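Chitinase A (PDB 4R5E) probably hydrolyses chitin as a family 18 glycoside hydrolase of plant class V, and is seen here with an allosamidin-type inhibitor bound. Local coordinates at residues 190-195 with 239-244; 4-9 with 323-328; 121-126 with 164-169; 73-78 with 115-120. All coordinates share one frame; numbering follows the deposited sequence.

Contact 1. Residues 190-195 with 239-244; sequences MAYDFH and PLFGRS. With AMI (allosamizoline), chain E; NAA (2-acetamido-2-deoxy-beta-D-allopyranose), chain B.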
# COMPACT_ATOMS: atom_id res chain seq x y z
N MET A 190 -3.27 1.37 4.64
CA MET A 190 -3.58 0.11 3.97
C MET A 190 -4.99 -0.30 4.34
O MET A 190 -5.22 -1.21 5.14
CB MET A 190 -2.54 -0.95 4.30
CG MET A 190 -1.18 -0.63 3.67
SD MET A 190 0.13 -1.82 3.96
CE MET A 190 0.33 -1.64 5.72
N ALA A 191 -5.95 0.38 3.70
CA ALA A 191 -7.37 0.28 4.01
C ALA A 191 -8.02 -0.86 3.22
O ALA A 191 -8.98 -0.67 2.48
CB ALA A 191 -8.05 1.60 3.71
N TYR A 192 -7.48 -2.06 3.41
CA TYR A 192 -7.96 -3.24 2.70
C TYR A 192 -7.45 -4.50 3.41
O TYR A 192 -6.81 -4.39 4.46
CB TYR A 192 -7.53 -3.20 1.23
CG TYR A 192 -6.07 -2.87 1.00
CD1 TYR A 192 -5.07 -3.79 1.30
CD2 TYR A 192 -5.69 -1.64 0.50
CE1 TYR A 192 -3.73 -3.48 1.09
CE2 TYR A 192 -4.36 -1.32 0.29
CZ TYR A 192 -3.39 -2.24 0.58
OH TYR A 192 -2.06 -1.91 0.37
N ASP A 193 -7.74 -5.66 2.84
CA ASP A 193 -7.40 -6.97 3.41
C ASP A 193 -8.10 -7.21 4.76
O ASP A 193 -7.58 -7.90 5.64
CB ASP A 193 -5.88 -7.17 3.52
CG ASP A 193 -5.23 -7.51 2.19
OD1 ASP A 193 -5.93 -7.98 1.27
OD2 ASP A 193 -4.00 -7.32 2.07
N PHE A 194 -9.32 -6.68 4.87
CA PHE A 194 -10.13 -6.86 6.07
C PHE A 194 -10.71 -8.26 6.14
O PHE A 194 -11.01 -8.76 7.22
CB PHE A 194 -11.30 -5.88 6.10
CG PHE A 194 -10.90 -4.44 5.99
CD1 PHE A 194 -9.83 -3.94 6.72
CD2 PHE A 194 -11.61 -3.57 5.17
CE1 PHE A 194 -9.47 -2.61 6.62
CE2 PHE A 194 -11.25 -2.23 5.07
CZ PHE A 194 -10.18 -1.75 5.79
N HIS A 195 -10.91 -8.87 4.97
CA HIS A 195 -11.53 -10.17 4.85
C HIS A 195 -10.87 -10.94 3.71
O HIS A 195 -10.38 -10.34 2.75
CB HIS A 195 -13.02 -10.02 4.58
CG HIS A 195 -13.74 -9.24 5.63
ND1 HIS A 195 -13.94 -9.72 6.91
CD2 HIS A 195 -14.29 -8.00 5.60
CE1 HIS A 195 -14.59 -8.81 7.62
NE2 HIS A 195 -14.81 -7.76 6.85
N PRO A 239 -6.99 -1.42 -3.22
CA PRO A 239 -6.34 -2.56 -3.85
C PRO A 239 -6.71 -2.71 -5.33
O PRO A 239 -7.85 -2.43 -5.72
CB PRO A 239 -6.87 -3.74 -3.04
CG PRO A 239 -8.24 -3.31 -2.64
CD PRO A 239 -8.19 -1.82 -2.46
N LEU A 240 -5.74 -3.14 -6.13
CA LEU A 240 -5.98 -3.52 -7.52
C LEU A 240 -6.05 -5.03 -7.67
O LEU A 240 -5.86 -5.58 -8.76
CB LEU A 240 -4.89 -2.93 -8.43
CG LEU A 240 -4.92 -1.41 -8.55
CD1 LEU A 240 -3.73 -0.94 -9.37
CD2 LEU A 240 -6.23 -0.93 -9.15
N PHE A 241 -6.33 -5.71 -6.55
CA PHE A 241 -6.56 -7.14 -6.52
C PHE A 241 -7.77 -7.40 -5.65
O PHE A 241 -8.18 -6.54 -4.86
CB PHE A 241 -5.35 -7.87 -5.93
CG PHE A 241 -5.10 -7.55 -4.49
CD1 PHE A 241 -4.38 -6.43 -4.13
CD2 PHE A 241 -5.64 -8.35 -3.49
CE1 PHE A 241 -4.17 -6.11 -2.80
CE2 PHE A 241 -5.43 -8.03 -2.15
CZ PHE A 241 -4.70 -6.91 -1.81
N GLY A 242 -8.35 -8.58 -5.81
CA GLY A 242 -9.45 -9.03 -4.97
C GLY A 242 -9.04 -10.23 -4.15
O GLY A 242 -8.03 -10.87 -4.45
N ARG A 243 -9.82 -10.52 -3.12
CA ARG A 243 -9.64 -11.73 -2.33
C ARG A 243 -10.70 -12.72 -2.75
O ARG A 243 -11.87 -12.36 -2.90
CB ARG A 243 -9.74 -11.42 -0.84
CG ARG A 243 -8.60 -10.57 -0.31
CD ARG A 243 -7.37 -11.41 -0.06
NE ARG A 243 -6.19 -10.60 0.23
CZ ARG A 243 -4.94 -11.04 0.14
NH1 ARG A 243 -4.69 -12.29 -0.23
NH2 ARG A 243 -3.94 -10.22 0.42
N SER A 244 -10.30 -13.97 -2.96
CA SER A 244 -11.19 -14.99 -3.51
C SER A 244 -11.39 -16.15 -2.56
O SER A 244 -10.49 -16.52 -1.78
CB SER A 244 -10.63 -15.51 -4.82
OG SER A 244 -9.40 -16.16 -4.61
C1 AMI E . 0.74 -4.62 1.07
C2 AMI E . 2.22 -4.89 1.36
C3 AMI E . 2.70 -5.86 0.28
C4 AMI E . 1.42 -6.64 -0.05
C5 AMI E . 0.35 -5.55 -0.06
C6 AMI E . -1.12 -5.99 -0.02
C7 AMI E . 1.95 -2.73 0.83
C8 AMI E . 3.43 -0.79 0.79
C9 AMI E . 1.06 -0.56 0.18
N2 AMI E . 2.81 -3.57 1.20
N7 AMI E . 2.14 -1.44 0.61
O3 AMI E . 3.79 -6.67 0.75
O4 AMI E . 1.49 -7.32 -1.31
O6 AMI E . -1.41 -6.76 1.15
O7 AMI E . 0.64 -3.28 0.62
C1 NAA B . 2.12 -8.59 -1.44
C2 NAA B . 1.68 -9.30 -2.71
C3 NAA B . 2.54 -10.54 -2.94
C4 NAA B . 4.03 -10.25 -2.85
C5 NAA B . 4.33 -9.46 -1.58
C6 NAA B . 5.80 -9.06 -1.47
C7 NAA B . -0.68 -9.04 -3.35
C8 NAA B . -2.09 -9.54 -3.15
N2 NAA B . 0.27 -9.65 -2.64
O3 NAA B . 2.17 -11.53 -1.97
O4 NAA B . 4.78 -11.47 -2.78
O5 NAA B . 3.51 -8.29 -1.55
O6 NAA B . 6.01 -8.25 -0.30
O7 NAA B . -0.46 -8.13 -4.14
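D193 OD1 is gripped by two nitrogens of R243. R243 NE gives it the shorter bond, 2.8 Å and fairly straight at 158°, and R243 NH2 adds a second at 3.1 Å. Both donors come from the same face of the carboxylate, well above its plane, while OD1 lies in the plane of the guanidinium. This is a side-on salt bridge with the two planes turned 55° apart. A bend at chi2 (-80°) turns the arginine chain so that its NE edge meets the aspartate. D193 OD2 accepts a 2.8 Å bond from allosamizoline O6. The contact lies at the C-terminal ends of the TIM-barrel strands, where the loop after strand 186-190 meets strand 234-247 and both line the sugar site. With R243 cut back to an alanine, the D193 carboxylate is likely to lose its charged mate and be set free to turn away from allosamizoline O6. The F241 ring takes NAA C8, the acetamide methyl of the allosamine sugar, over the centre of one face, and D193 OD1 lies at its edge. Y192 packs its ring on P239, with Y192 CD2 3.9 Å from P239 CD. Its hydroxyl donates to allosamizoline O7 at 3.0 Å.

Contact 2. Residues 4-9 with 323-328; sequences ALKVGF and GGYFFW. With AMI (allosamizoline), chain E; NAA (2-acetamido-2-deoxy-beta-D-allopyranose), chain B.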
# COMPACT_ATOMS: atom_id res chain seq x y z
N ALA A 4 -2.99 17.16 -4.69
CA ALA A 4 -3.65 15.82 -4.71
C ALA A 4 -2.64 14.71 -5.05
O ALA A 4 -2.08 14.69 -6.14
CB ALA A 4 -4.79 15.81 -5.72
N LEU A 5 -2.43 13.80 -4.10
CA LEU A 5 -1.47 12.72 -4.26
C LEU A 5 -2.15 11.53 -4.93
O LEU A 5 -3.15 11.01 -4.43
CB LEU A 5 -0.90 12.32 -2.90
CG LEU A 5 -0.15 13.42 -2.14
CD1 LEU A 5 0.04 13.03 -0.68
CD2 LEU A 5 1.18 13.73 -2.78
N LYS A 6 -1.62 11.13 -6.09
CA LYS A 6 -2.14 9.99 -6.84
C LYS A 6 -1.00 8.98 -6.92
O LYS A 6 -0.09 9.13 -7.73
CB LYS A 6 -2.59 10.42 -8.23
CG LYS A 6 -3.61 11.55 -8.21
CD LYS A 6 -4.06 11.94 -9.61
CE LYS A 6 -5.27 12.86 -9.56
NZ LYS A 6 -5.58 13.51 -10.87
N VAL A 7 -1.04 7.99 -6.04
CA VAL A 7 0.12 7.14 -5.76
C VAL A 7 -0.08 5.74 -6.33
O VAL A 7 -1.16 5.16 -6.23
CB VAL A 7 0.38 7.08 -4.23
CG1 VAL A 7 1.54 6.14 -3.90
CG2 VAL A 7 0.64 8.47 -3.67
N GLY A 8 0.97 5.18 -6.91
CA GLY A 8 0.95 3.79 -7.39
C GLY A 8 2.19 3.05 -6.95
O GLY A 8 3.28 3.61 -6.96
N PHE A 9 2.02 1.79 -6.56
CA PHE A 9 3.14 0.90 -6.22
C PHE A 9 3.39 -0.09 -7.34
O PHE A 9 2.47 -0.79 -7.78
CB PHE A 9 2.84 0.12 -4.93
CG PHE A 9 2.94 0.94 -3.69
CD1 PHE A 9 1.88 1.75 -3.29
CD2 PHE A 9 4.09 0.91 -2.91
CE1 PHE A 9 1.97 2.52 -2.14
CE2 PHE A 9 4.19 1.68 -1.76
CZ PHE A 9 3.12 2.48 -1.37
N GLY A 323 -4.99 13.57 1.78
CA GLY A 323 -3.93 13.95 0.85
C GLY A 323 -4.10 13.36 -0.54
O GLY A 323 -3.64 13.93 -1.52
N GLY A 324 -4.75 12.20 -0.61
CA GLY A 324 -4.98 11.52 -1.87
C GLY A 324 -5.24 10.04 -1.68
O GLY A 324 -5.80 9.62 -0.67
N TYR A 325 -4.85 9.25 -2.68
CA TYR A 325 -5.06 7.81 -2.67
C TYR A 325 -3.84 7.10 -3.22
O TYR A 325 -3.01 7.71 -3.92
CB TYR A 325 -6.29 7.44 -3.50
CG TYR A 325 -6.20 7.93 -4.93
CD1 TYR A 325 -5.52 7.19 -5.90
CD2 TYR A 325 -6.77 9.13 -5.32
CE1 TYR A 325 -5.42 7.64 -7.21
CE2 TYR A 325 -6.67 9.59 -6.62
CZ TYR A 325 -6.00 8.83 -7.57
OH TYR A 325 -5.90 9.30 -8.87
N PHE A 326 -3.74 5.81 -2.92
CA PHE A 326 -2.72 4.96 -3.53
C PHE A 326 -3.33 3.66 -4.01
O PHE A 326 -4.35 3.21 -3.48
CB PHE A 326 -1.51 4.72 -2.59
CG PHE A 326 -1.68 3.63 -1.57
CD1 PHE A 326 -1.58 2.29 -1.92
CD2 PHE A 326 -1.87 3.95 -0.23
CE1 PHE A 326 -1.71 1.29 -0.97
CE2 PHE A 326 -2.00 2.96 0.72
CZ PHE A 326 -1.93 1.62 0.35
N PHE A 327 -2.68 3.06 -5.00
CA PHE A 327 -3.03 1.75 -5.50
C PHE A 327 -1.90 0.76 -5.25
O PHE A 327 -0.75 1.03 -5.60
CB PHE A 327 -3.29 1.81 -7.01
CG PHE A 327 -4.61 2.43 -7.38
CD1 PHE A 327 -5.80 1.77 -7.12
CD2 PHE A 327 -4.66 3.66 -8.01
CE1 PHE A 327 -7.02 2.34 -7.47
CE2 PHE A 327 -5.87 4.23 -8.36
CZ PHE A 327 -7.05 3.56 -8.10
N TRP A 328 -2.24 -0.38 -4.65
CA TRP A 328 -1.37 -1.55 -4.62
C TRP A 328 -2.06 -2.67 -5.42
O TRP A 328 -3.13 -3.10 -5.01
CB TRP A 328 -1.11 -2.06 -3.20
CG TRP A 328 -0.26 -3.30 -3.26
CD1 TRP A 328 -0.69 -4.57 -3.53
CD2 TRP A 328 1.16 -3.37 -3.17
NE1 TRP A 328 0.38 -5.42 -3.60
CE2 TRP A 328 1.53 -4.71 -3.37
CE3 TRP A 328 2.16 -2.42 -2.92
CZ2 TRP A 328 2.86 -5.14 -3.33
CZ3 TRP A 328 3.48 -2.84 -2.88
CH2 TRP A 328 3.82 -4.19 -3.08
C1 AMI E . 0.74 -4.62 1.07
C2 AMI E . 2.22 -4.89 1.36
C3 AMI E . 2.70 -5.86 0.28
C4 AMI E . 1.42 -6.64 -0.05
C5 AMI E . 0.35 -5.55 -0.06
C6 AMI E . -1.12 -5.99 -0.02
C7 AMI E . 1.95 -2.73 0.83
C8 AMI E . 3.43 -0.79 0.79
C9 AMI E . 1.06 -0.56 0.18
N2 AMI E . 2.81 -3.57 1.20
N7 AMI E . 2.14 -1.44 0.61
O3 AMI E . 3.79 -6.67 0.75
O4 AMI E . 1.49 -7.32 -1.31
O6 AMI E . -1.41 -6.76 1.15
O7 AMI E . 0.64 -3.28 0.62
C1 NAA B . 2.12 -8.59 -1.44
C2 NAA B . 1.68 -9.30 -2.71
C3 NAA B . 2.54 -10.54 -2.94
C4 NAA B . 4.03 -10.25 -2.85
C5 NAA B . 4.33 -9.46 -1.58
C6 NAA B . 5.80 -9.06 -1.47
C7 NAA B . -0.68 -9.04 -3.35
C8 NAA B . -2.09 -9.54 -3.15
N2 NAA B . 0.27 -9.65 -2.64
O3 NAA B . 2.17 -11.53 -1.97
O4 NAA B . 4.78 -11.47 -2.78
O5 NAA B . 3.51 -8.29 -1.55
O6 NAA B . 6.01 -8.25 -0.30
O7 NAA B . -0.46 -8.13 -4.14
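L5 and G323 start a run of five backbone hydrogen bonds between parallel strands 5-9 and 324-328. These are the first and last strands of the TIM barrel, and their pairing closes it. The run goes from L5 N to G323 O, then Y325 N to L5 O, V7 N to Y325 O, F327 N to V7 O and F9 N to F327 O. G324 sits where a CB would run into L5 O.

Side chains pack on both faces. On one, the K6 chain passes obliquely over Y325, with K6 CG 3.3 Å from Y325 OH; the amine of K6 goes on to S343. On the other, V7 CB and F326 CB make an apolar contact at 3.4 Å.

F9, F326 and W328 form an aromatic cluster. F9 turns its edge to the face of F326, with planes at 72°. W328 CE3 lies 3.3 Å from F9 CB.

All three rings of the cluster touch the ligand. W328 CG lies anti to the backbone N (chi1 177°), which carries the indole out to the sugars. Allosamizoline C5 sits 3.5 Å above the indole plane. W328 NE1 donates to NAA O7 at 2.9 Å, with O7 in the ring plane. Replacing W328 by a leucine would probably open a gap beneath allosamizoline and leave NAA O7 without this donor. F326 CE1 lies 3.5 Å from allosamizoline C9.

Contact 3. Residues 121-126 with 164-169; sequences YPEPQL and QKLFPW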
# COMPACT_ATOMS: atom_id res chain seq x y z
N TYR A 121 4.01 -5.11 11.49
CA TYR A 121 3.77 -3.74 11.96
C TYR A 121 4.63 -3.45 13.17
O TYR A 121 5.12 -4.37 13.82
CB TYR A 121 2.31 -3.58 12.38
CG TYR A 121 1.36 -3.99 11.31
CD1 TYR A 121 0.96 -3.09 10.33
CD2 TYR A 121 0.88 -5.29 11.26
CE1 TYR A 121 0.10 -3.48 9.32
CE2 TYR A 121 0.02 -5.69 10.26
CZ TYR A 121 -0.37 -4.78 9.30
OH TYR A 121 -1.23 -5.20 8.32
N PRO A 122 4.81 -2.15 13.49
CA PRO A 122 5.56 -1.76 14.68
C PRO A 122 4.75 -1.95 15.97
O PRO A 122 4.35 -0.99 16.61
CB PRO A 122 5.86 -0.28 14.42
CG PRO A 122 4.73 0.17 13.56
CD PRO A 122 4.46 -0.99 12.66
N GLU A 123 4.54 -3.22 16.31
CA GLU A 123 3.88 -3.60 17.55
C GLU A 123 4.53 -4.90 18.03
O GLU A 123 5.03 -5.68 17.21
CB GLU A 123 2.37 -3.76 17.33
CG GLU A 123 1.95 -4.79 16.29
CD GLU A 123 1.93 -6.22 16.81
OE1 GLU A 123 1.88 -6.42 18.03
OE2 GLU A 123 1.95 -7.15 15.97
N PRO A 124 4.54 -5.15 19.35
CA PRO A 124 3.93 -4.41 20.46
C PRO A 124 4.68 -3.12 20.82
O PRO A 124 5.49 -2.64 20.02
CB PRO A 124 3.95 -5.43 21.60
CG PRO A 124 5.10 -6.30 21.30
CD PRO A 124 5.11 -6.43 19.81
N GLN A 125 4.40 -2.56 21.99
CA GLN A 125 4.91 -1.24 22.37
C GLN A 125 6.43 -1.10 22.18
O GLN A 125 6.88 -0.08 21.67
CB GLN A 125 4.53 -0.92 23.83
CG GLN A 125 5.00 0.44 24.33
CD GLN A 125 4.44 1.61 23.55
OE1 GLN A 125 3.32 1.57 23.04
NE2 GLN A 125 5.22 2.68 23.45
N LEU A 126 7.20 -2.12 22.59
CA LEU A 126 8.65 -2.07 22.42
C LEU A 126 9.04 -1.80 20.96
O LEU A 126 9.94 -1.01 20.69
CB LEU A 126 9.32 -3.36 22.89
CG LEU A 126 10.83 -3.46 22.61
CD1 LEU A 126 11.57 -2.33 23.31
CD2 LEU A 126 11.39 -4.81 23.04
N GLN A 164 -5.47 3.54 13.44
CA GLN A 164 -4.44 4.22 14.23
C GLN A 164 -3.97 3.40 15.44
O GLN A 164 -2.86 3.59 15.92
CB GLN A 164 -4.95 5.60 14.66
CG GLN A 164 -3.93 6.48 15.39
CD GLN A 164 -4.01 6.40 16.91
OE1 GLN A 164 -5.02 5.98 17.48
NE2 GLN A 164 -2.94 6.81 17.57
N LYS A 165 -4.81 2.50 15.91
CA LYS A 165 -4.51 1.64 17.05
C LYS A 165 -4.04 0.29 16.56
O LYS A 165 -4.63 -0.28 15.64
CB LYS A 165 -5.77 1.42 17.91
CG LYS A 165 -6.47 2.68 18.37
CD LYS A 165 -5.71 3.41 19.45
CE LYS A 165 -6.52 4.58 19.97
NZ LYS A 165 -5.77 5.41 20.93
N LEU A 166 -2.99 -0.23 17.17
CA LEU A 166 -2.52 -1.59 16.92
C LEU A 166 -2.78 -2.40 18.19
O LEU A 166 -1.99 -2.34 19.13
CB LEU A 166 -1.02 -1.58 16.60
CG LEU A 166 -0.64 -0.84 15.31
CD1 LEU A 166 0.86 -0.56 15.25
CD2 LEU A 166 -1.08 -1.62 14.08
N PHE A 167 -3.90 -3.13 18.28
CA PHE A 167 -4.96 -3.20 17.28
C PHE A 167 -6.28 -2.71 17.91
O PHE A 167 -6.40 -2.67 19.14
CB PHE A 167 -5.05 -4.63 16.76
CG PHE A 167 -3.81 -5.08 16.05
CD1 PHE A 167 -3.59 -4.74 14.73
CD2 PHE A 167 -2.82 -5.81 16.72
CE1 PHE A 167 -2.44 -5.13 14.06
CE2 PHE A 167 -1.67 -6.20 16.06
CZ PHE A 167 -1.47 -5.86 14.74
N PRO A 168 -7.27 -2.32 17.09
CA PRO A 168 -8.45 -1.68 17.67
C PRO A 168 -9.23 -2.55 18.67
O PRO A 168 -9.82 -2.03 19.61
CB PRO A 168 -9.31 -1.31 16.45
CG PRO A 168 -8.73 -2.04 15.29
CD PRO A 168 -7.31 -2.36 15.62
N TRP A 169 -9.21 -3.87 18.47
CA TRP A 169 -9.88 -4.82 19.38
C TRP A 169 -9.04 -5.14 20.63
O TRP A 169 -9.57 -5.63 21.63
CB TRP A 169 -10.22 -6.12 18.62
CG TRP A 169 -9.02 -6.90 18.13
CD1 TRP A 169 -8.33 -7.86 18.82
CD2 TRP A 169 -8.39 -6.80 16.84
NE1 TRP A 169 -7.31 -8.35 18.04
CE2 TRP A 169 -7.32 -7.72 16.83
CE3 TRP A 169 -8.62 -6.02 15.70
CZ2 TRP A 169 -6.48 -7.88 15.72
CZ3 TRP A 169 -7.78 -6.18 14.60
CH2 TRP A 169 -6.73 -7.10 14.62
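The F167 ring presents its edge to Y121, with F167 CZ 4.2 Å from Y121 CD2, close to the plane of the phenylalanine. E123 reaches the same end of F167 obliquely. E123 CD lies 3.7 Å from F167 CE2, and the carboxylate plane is turned 63° from the ring. The glutamate chain crosses the phenylalanine at about a right angle. Its bend at chi2 (82°) folds the acid back against CE2 and CZ. Within its own segment, F167 puts CB over one face of the W169 indole, offset toward the rim. Both Y121 and F167 also meet Y161 edge-to-face.

In the TIM barrel this contact joins two loops. One leads from strand 114-119 into helix 125-149, and the other follows strand 155-161 and includes the short strand 165-166. The first carries cis peptides before Y121 and P124, with P124 at the N-cap position of the helix. The second has a cis peptide before F167.

L166 supplies the aliphatic part. L166 CD1 approaches P122 O at 3.8 Å and the proline ring at CG. L166 CD2 lies 4.3 Å from Y121 CB, and L166 CB meets E123 CB at 4.1 Å. No hydrogen bond crosses between the segments. P122 is the centre of an inverse gamma turn, which is accompanied by a weak bond from E123 N to Y121 O. M128 of helix 125-149 packs against both P122 and L166.

Contact 4. Residues 73-78 with 115-120; sequences ISIGGG and LDLDYE. With AMI (allosamizoline), chain E.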
# COMPACT_ATOMS: atom_id res chain seq x y z
N ILE A 73 11.40 4.89 -3.39
CA ILE A 73 11.74 3.48 -3.22
C ILE A 73 11.31 3.02 -1.83
O ILE A 73 11.63 3.66 -0.82
CB ILE A 73 13.24 3.20 -3.53
CG1 ILE A 73 13.53 1.69 -3.41
CG2 ILE A 73 14.17 4.01 -2.65
CD1 ILE A 73 14.70 1.22 -4.25
N SER A 74 10.54 1.94 -1.80
CA SER A 74 9.98 1.40 -0.57
C SER A 74 10.87 0.29 -0.04
O SER A 74 11.29 -0.59 -0.78
CB SER A 74 8.57 0.86 -0.82
OG SER A 74 7.97 0.41 0.37
N ILE A 75 11.16 0.36 1.25
CA ILE A 75 12.03 -0.59 1.91
C ILE A 75 11.19 -1.53 2.79
O ILE A 75 10.43 -1.09 3.65
CB ILE A 75 13.06 0.15 2.79
CG1 ILE A 75 13.91 1.10 1.92
CG2 ILE A 75 13.94 -0.84 3.54
CD1 ILE A 75 14.62 2.18 2.71
N GLY A 76 11.34 -2.83 2.55
CA GLY A 76 10.68 -3.83 3.37
C GLY A 76 9.66 -4.63 2.60
O GLY A 76 10.00 -5.31 1.63
N GLY A 77 8.40 -4.56 3.03
CA GLY A 77 7.34 -5.40 2.48
C GLY A 77 6.52 -6.01 3.60
O GLY A 77 6.87 -5.92 4.77
N GLY A 78 5.42 -6.66 3.23
CA GLY A 78 4.47 -7.16 4.21
C GLY A 78 4.80 -8.48 4.88
O GLY A 78 4.10 -8.88 5.81
N LEU A 115 12.01 8.06 0.06
CA LEU A 115 12.10 6.77 0.73
C LEU A 115 10.78 6.45 1.38
O LEU A 115 10.08 7.34 1.86
CB LEU A 115 13.15 6.82 1.83
CG LEU A 115 14.60 6.91 1.39
CD1 LEU A 115 15.49 7.23 2.58
CD2 LEU A 115 15.01 5.60 0.74
N ASP A 116 10.45 5.16 1.43
CA ASP A 116 9.25 4.68 2.09
C ASP A 116 9.62 3.48 2.94
O ASP A 116 10.48 2.68 2.56
CB ASP A 116 8.21 4.32 1.04
CG ASP A 116 6.94 3.73 1.63
OD1 ASP A 116 6.20 4.46 2.33
OD2 ASP A 116 6.66 2.55 1.36
N LEU A 117 8.99 3.38 4.10
CA LEU A 117 9.17 2.23 4.98
C LEU A 117 7.89 1.41 5.01
O LEU A 117 6.83 1.93 5.32
CB LEU A 117 9.48 2.69 6.40
CG LEU A 117 10.68 3.63 6.53
CD1 LEU A 117 10.80 4.08 7.98
CD2 LEU A 117 11.98 3.00 6.04
N ASP A 118 8.00 0.13 4.65
CA ASP A 118 6.88 -0.80 4.75
C ASP A 118 7.18 -1.87 5.81
O ASP A 118 7.76 -2.91 5.52
CB ASP A 118 6.58 -1.42 3.38
CG ASP A 118 5.34 -2.31 3.39
OD1 ASP A 118 4.56 -2.27 4.37
OD2 ASP A 118 5.18 -3.07 2.41
N TYR A 119 6.74 -1.56 7.03
CA TYR A 119 6.98 -2.36 8.22
C TYR A 119 5.63 -2.73 8.81
O TYR A 119 4.91 -1.87 9.33
CB TYR A 119 7.80 -1.53 9.22
CG TYR A 119 8.08 -2.16 10.58
CD1 TYR A 119 7.96 -3.54 10.79
CD2 TYR A 119 8.50 -1.37 11.64
CE1 TYR A 119 8.23 -4.09 12.03
CE2 TYR A 119 8.78 -1.91 12.88
CZ TYR A 119 8.64 -3.27 13.08
OH TYR A 119 8.91 -3.82 14.31
N GLU A 120 5.27 -4.00 8.71
CA GLU A 120 3.94 -4.47 9.09
C GLU A 120 4.05 -5.51 10.22
O GLU A 120 4.18 -6.70 9.93
CB GLU A 120 3.23 -5.04 7.86
CG GLU A 120 3.17 -4.04 6.71
CD GLU A 120 2.47 -4.55 5.47
OE1 GLU A 120 1.62 -5.46 5.59
OE2 GLU A 120 2.74 -4.03 4.37
C1 AMI E . 0.74 -4.62 1.07
C2 AMI E . 2.22 -4.89 1.36
C3 AMI E . 2.70 -5.86 0.28
C4 AMI E . 1.42 -6.64 -0.05
C5 AMI E . 0.35 -5.55 -0.06
C6 AMI E . -1.12 -5.99 -0.02
C7 AMI E . 1.95 -2.73 0.83
C8 AMI E . 3.43 -0.79 0.79
C9 AMI E . 1.06 -0.56 0.18
N2 AMI E . 2.81 -3.57 1.20
N7 AMI E . 2.14 -1.44 0.61
O3 AMI E . 3.79 -6.67 0.75
O4 AMI E . 1.49 -7.32 -1.31
O6 AMI E . -1.41 -6.76 1.15
O7 AMI E . 0.64 -3.28 0.62
O HOH W 1 6.60 -6.24 7.52
O HOH W 2 1.15 -7.95 6.86
O HOH W 3 4.21 -9.14 8.66
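I73 O accepts from D116 N at the tightly packed end, where strands 73-77 and 115-119 run parallel in the TIM barrel. I75 N to D116 O, D118 N to I75 O and G77 N to D118 O continue the pairing. On one face I73, I75, L115 and L117 pack together. L115 CD2 lies 3.8 Å from I73 CG2 and also meets I75 CD1. On the other face the buried S74 OG donates to D116 OD2 at 2.7 Å, on the anti lone pair of that oxygen. D116 OD1 is taken by T157, so both carboxylate oxygens are engaged.

Toward the ligand, waters bridge the two segments. Water 1 joins G77 O to E120 N, and water 3 joins G78 O to E120 O. Water 2 reaches E120 OE1 at 2.8 Å. Here G78 CA packs 3.5 Å from E120 CD, and G78 N donates to allosamizoline O3.

D116, D118 and E120 are the acids of the DxDxE motif of family 18 chitinases. In this family the last glutamate is the general acid, a role E120 probably fills. The D118 carbon CG stands opposite the backbone N (chi1 -175°), which places D118 OD2 2.7 Å from allosamizoline N2. E120 OE2 lies 3.2 Å from allosamizoline C2 and 2.5 Å from D118 OD1. The two acids thus lie close together against the allosamizoline. Family 18 enzymes use substrate-assisted catalysis, and allosamizoline resembles their oxazolinium intermediate. D118, beside allosamizoline N2, probably steadies that intermediate in the same place.

Contacts 1, 2 and 4 all touch allosamizoline and supply different walls of its site. Their centres lie about 15 to 18 Å apart, yet their segments meet. Contacts 1 and 2 join where L240 N approaches W328 O at 2.8 Å, a probable hydrogen bond, and both also hold the neighbouring allosamine sugar. Contact 1 reaches contact 4 through M190 SD, 3.4 Å from E120 OE2. F9 CE2 of contact 2 comes within 4.1 Å of D116 OD2 of contact 4. Contact 3 follows contact 4 directly in sequence and lies farther out. It meets contact 1 at M190 CE and Y121 CE1, 4.0 Å apart. Contact 2 encloses the other three along the chain.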